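Local coordinates for formyltransferase PseJ (Anoxybacillus kamchatkensis G10, PDB 6EDK), which belongs to the formyltransferase family and holds 1YA in a pocket of its single chain, at residues Arg35-Asp40 and Ile70-Arg75. Residues are numbered along the deposited sequence; the frame is centred on the assembly and turned at random. Where two conformers were deposited one is given.
With 1YA (N-{4-[{[(6S)-2-amino-4-oxo-3,4,5,6,7,8-hexahydropteridin-6-yl]methyl}(formyl)amino]benzoyl}-L-glutamic acid), chain D; SO4 (sulfate ion), chain C.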
loop_
_atom_site.group_PDB
_atom_site.type_symbol
_atom_site.label_atom_id
_atom_site.label_comp_id
_atom_site.label_asym_id
_atom_site.label_seq_id
_atom_site.Cartn_x
_atom_site.Cartn_y
_atom_site.Cartn_z
ATOM N N ARG A 35 12.348 -4.121 6.158
ATOM C CA ARG A 35 11.649 -5.342 6.528
ATOM C C ARG A 35 12.511 -6.514 6.105
ATOM O O ARG A 35 12.471 -6.914 4.951
ATOM C CB ARG A 35 10.287 -5.405 5.861
ATOM C CG ARG A 35 9.399 -4.254 6.214
ATOM C CD ARG A 35 8.123 -4.345 5.420
ATOM N NE ARG A 35 7.550 -3.024 5.180
ATOM C CZ ARG A 35 6.593 -2.507 5.945
ATOM N NH1 ARG A 35 6.111 -3.206 6.954
ATOM N NH2 ARG A 35 6.096 -1.351 5.661
ATOM N N LYS A 36 13.284 -7.049 7.043
ATOM C CA LYS A 36 14.169 -8.153 6.698
ATOM C C LYS A 36 13.406 -9.322 6.112
ATOM O O LYS A 36 13.879 -9.956 5.160
ATOM C CB LYS A 36 14.966 -8.601 7.922
ATOM C CG LYS A 36 16.016 -9.675 7.598
ATOM C CD LYS A 36 16.627 -10.294 8.871
ATOM C CE LYS A 36 17.412 -11.573 8.558
ATOM N NZ LYS A 36 18.244 -11.427 7.332
ATOM N N TRP A 37 12.210 -9.638 6.654
ATOM C CA TRP A 37 11.500 -10.790 6.122
ATOM C C TRP A 37 11.192 -10.612 4.646
ATOM O O TRP A 37 11.158 -11.586 3.886
ATOM C CB TRP A 37 10.181 -11.041 6.933
ATOM C CG TRP A 37 9.122 -9.950 6.728
ATOM C CD1 TRP A 37 8.913 -8.873 7.523
ATOM C CD2 TRP A 37 8.177 -9.883 5.701
ATOM N NE1 TRP A 37 7.920 -8.092 7.003
ATOM C CE2 TRP A 37 7.449 -8.704 5.881
ATOM C CE3 TRP A 37 7.918 -10.657 4.589
ATOM C CZ2 TRP A 37 6.469 -8.289 4.967
ATOM C CZ3 TRP A 37 6.943 -10.276 3.707
ATOM C CH2 TRP A 37 6.237 -9.096 3.895
ATOM N N LEU A 38 10.883 -9.382 4.225
ATOM C CA LEU A 38 10.560 -9.145 2.830
ATOM C C LEU A 38 11.815 -9.129 1.935
ATOM O O LEU A 38 11.814 -9.698 0.832
ATOM C CB LEU A 38 9.815 -7.821 2.721
ATOM C CG LEU A 38 9.347 -7.385 1.327
ATOM C CD1 LEU A 38 8.618 -8.441 0.614
ATOM C CD2 LEU A 38 8.504 -6.134 1.483
ATOM N N ARG A 39 12.874 -8.502 2.421
ATOM C CA ARG A 39 14.163 -8.642 1.751
ATOM C C ARG A 39 14.500 -10.097 1.528
ATOM O O ARG A 39 14.758 -10.518 0.392
ATOM C CB ARG A 39 15.239 -7.933 2.561
ATOM C CG ARG A 39 16.660 -8.250 2.117
ATOM C CD ARG A 39 17.671 -7.592 3.071
ATOM N NE ARG A 39 17.807 -6.159 2.805
ATOM C CZ ARG A 39 18.543 -5.653 1.805
ATOM N NH1 ARG A 39 19.191 -6.465 0.959
ATOM N NH2 ARG A 39 18.600 -4.328 1.644
ATOM N N ASP A 40 14.438 -10.909 2.598
ATOM C CA ASP A 40 14.790 -12.322 2.463
ATOM C C ASP A 40 13.886 -13.038 1.484
ATOM O O ASP A 40 14.339 -13.897 0.730
ATOM C CB ASP A 40 14.709 -13.039 3.823
ATOM C CG ASP A 40 15.816 -12.671 4.737
ATOM O OD1 ASP A 40 16.852 -12.156 4.267
ATOM O OD2 ASP A 40 15.654 -12.892 5.947
ATOM N N ILE A 70 9.303 -1.642 -5.286
ATOM C CA ILE A 70 8.161 -2.017 -4.435
ATOM C C ILE A 70 8.088 -1.005 -3.305
ATOM O O ILE A 70 9.019 -0.877 -2.505
ATOM C CB ILE A 70 8.298 -3.446 -3.879
ATOM C CG1 ILE A 70 8.361 -4.466 -4.987
ATOM C CG2 ILE A 70 7.045 -3.765 -2.908
ATOM C CD1 ILE A 70 8.832 -5.836 -4.516
ATOM N N SER A 71 7.008 -0.223 -3.243
ATOM C CA SER A 71 6.866 0.653 -2.092
ATOM C C SER A 71 5.818 0.074 -1.134
ATOM O O SER A 71 4.755 -0.382 -1.561
ATOM C CB SER A 71 6.487 2.099 -2.441
ATOM O OG SER A 71 5.241 2.279 -3.041
ATOM N N TYR A 72 6.139 0.099 0.134
ATOM C CA TYR A 72 5.286 -0.498 1.203
ATOM C C TYR A 72 5.568 0.363 2.422
ATOM O O TYR A 72 6.577 0.175 3.109
ATOM C CB TYR A 72 5.628 -1.957 1.429
ATOM C CG TYR A 72 4.769 -2.631 2.508
ATOM C CD1 TYR A 72 3.544 -2.099 2.853
ATOM C CD2 TYR A 72 5.202 -3.797 3.165
ATOM C CE1 TYR A 72 2.754 -2.715 3.860
ATOM C CE2 TYR A 72 4.394 -4.394 4.167
ATOM C CZ TYR A 72 3.202 -3.852 4.472
ATOM O OH TYR A 72 2.349 -4.406 5.455
ATOM N N GLY A 73 4.706 1.334 2.648
ATOM C CA GLY A 73 4.870 2.273 3.731
ATOM C C GLY A 73 5.843 3.398 3.421
ATOM O O GLY A 73 6.359 4.016 4.344
ATOM N N TYR A 74 6.148 3.630 2.156
ATOM C CA TYR A 74 7.035 4.728 1.767
ATOM C C TYR A 74 6.339 6.057 2.020
ATOM O O TYR A 74 5.182 6.247 1.650
ATOM C CB TYR A 74 7.393 4.614 0.306
ATOM C CG TYR A 74 8.398 5.624 -0.168
ATOM C CD1 TYR A 74 9.634 5.753 0.453
ATOM C CD2 TYR A 74 8.116 6.441 -1.264
ATOM C CE1 TYR A 74 10.599 6.695 -0.020
ATOM C CE2 TYR A 74 9.061 7.390 -1.736
ATOM C CZ TYR A 74 10.276 7.511 -1.098
ATOM O OH TYR A 74 11.201 8.433 -1.583
ATOM N N ARG A 75 7.050 6.984 2.632
ATOM C CA ARG A 75 6.405 8.145 3.198
ATOM C C ARG A 75 6.341 9.338 2.252
ATOM O O ARG A 75 5.753 10.354 2.623
ATOM C CB ARG A 75 7.108 8.550 4.504
ATOM C CG ARG A 75 6.603 7.724 5.719
ATOM C CD ARG A 75 7.666 7.661 6.833
ATOM N NE ARG A 75 8.814 6.829 6.450
ATOM C CZ ARG A 75 9.021 5.573 6.856
ATOM N NH1 ARG A 75 8.162 4.971 7.694
ATOM N NH2 ARG A 75 10.098 4.929 6.419
HETATM N N1 1YA D . 3.965 8.205 -4.947
HETATM C C2 1YA D . 3.147 8.274 -6.177
HETATM N NA2 1YA D . 3.505 9.191 -7.246
HETATM N N3 1YA D . 1.947 7.390 -6.413
HETATM C C4 1YA D . 1.491 6.451 -5.380
HETATM O O4 1YA D . 0.509 5.780 -5.624
HETATM C C4A 1YA D . 2.312 6.395 -4.136
HETATM N N5 1YA D . 1.973 5.479 -3.171
HETATM C C6 1YA D . 2.543 5.808 -1.765
HETATM C C7 1YA D . 3.858 6.177 -1.740
HETATM N N8 1YA D . 4.328 7.212 -2.817
HETATM C C8A 1YA D . 3.583 7.256 -3.928
HETATM C C9 1YA D . 1.627 6.933 -1.233
HETATM N N10 1YA D . 1.930 7.310 0.161
HETATM C C11 1YA D . 1.871 11.416 1.193
HETATM C C12 1YA D . 3.045 10.703 1.375
HETATM C C13 1YA D . 3.081 9.358 1.024
HETATM C C14 1YA D . 1.941 8.758 0.521
HETATM C C15 1YA D . 0.769 9.473 0.353
HETATM C C16 1YA D . 0.735 10.815 0.695
HETATM C C17 1YA D . 1.777 12.912 1.586
HETATM N N 1YA D . 0.563 13.255 2.370
HETATM C CA 1YA D . 0.254 14.619 2.869
HETATM C CB 1YA D . -0.066 15.559 1.679
HETATM C CG 1YA D . -0.474 14.798 0.408
HETATM C CD 1YA D . -1.154 15.711 -0.628
HETATM O OE1 1YA D . -1.737 15.212 -1.630
HETATM O OE2 1YA D . -1.129 16.960 -0.475
HETATM C CT 1YA D . -0.934 14.529 3.863
HETATM O O2 1YA D . -1.526 13.433 4.100
HETATM O O1 1YA D . -1.328 15.558 4.463
HETATM C C18 1YA D . 2.147 6.332 1.218
HETATM O O5 1YA D . 2.128 5.172 0.979
HETATM O O 1YA D . 2.621 13.683 1.298
HETATM S S SO4 C . 11.638 -7.277 10.319
HETATM O O1 SO4 C . 12.696 -6.395 9.766
HETATM O O2 SO4 C . 11.835 -7.394 11.767
HETATM O O3 SO4 C . 10.305 -6.701 10.069
HETATM O O4 SO4 C . 11.705 -8.636 9.724
HETATM O O HOH W 1 8.983 -1.525 3.383
HETATM O O HOH W 2 3.254 -2.398 8.015
#
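A cation-pi stack between R35 and Y72, reinforced by a hydrogen bond, joins the N-cap of helix 36-43 to segment 70-75, which carries the end of strand 68-71, in the part of the mixed sheet where strands 27-31, 68-71 and 90-94 run parallel. The guanidinium of R35 lies flat over one face of the Y72 ring, its CZ 3.6 Å from the ring centroid and the two planes 17° apart. NH2 sits above the middle of the ring, whereas NE is shifted toward the rim, 3.2 Å from Y72 CD2. With CG of Y72 anti to the backbone N (chi1 -179°), the ring stands beside its own carbonyl, and one guanidinium reaches both: R35 NH2 donates to Y72 O at 3.0 Å in a nearly straight bond (164°). This oxygen lies close to the guanidinium plane, although the donor stands well above the carbonyl plane. A water accepts from R35 NE at 2.7 Å and donates to Y72 O, so two routes tie the cation to one carbonyl, which would limit its rotation on the ring. At the ring edge, L38 CD2 lies 4.4 Å from Y72 CD2, and W37 CZ2 meets Y72 CE2 at 4.5 Å. At the helix start a sulfate, probably from the crystallisation liquor, accepts hydrogen bonds from two backbone amides, those of K36 and W37. Beyond G73, Y74 and R75 line the 1YA pocket. Helix 147-169 packs against both W37 and Y72, with the Y72 hydroxyl hydrogen-bonded to E159, while L38 rests on strand 27-31 and Y72 also touches L93 of strand 90-94.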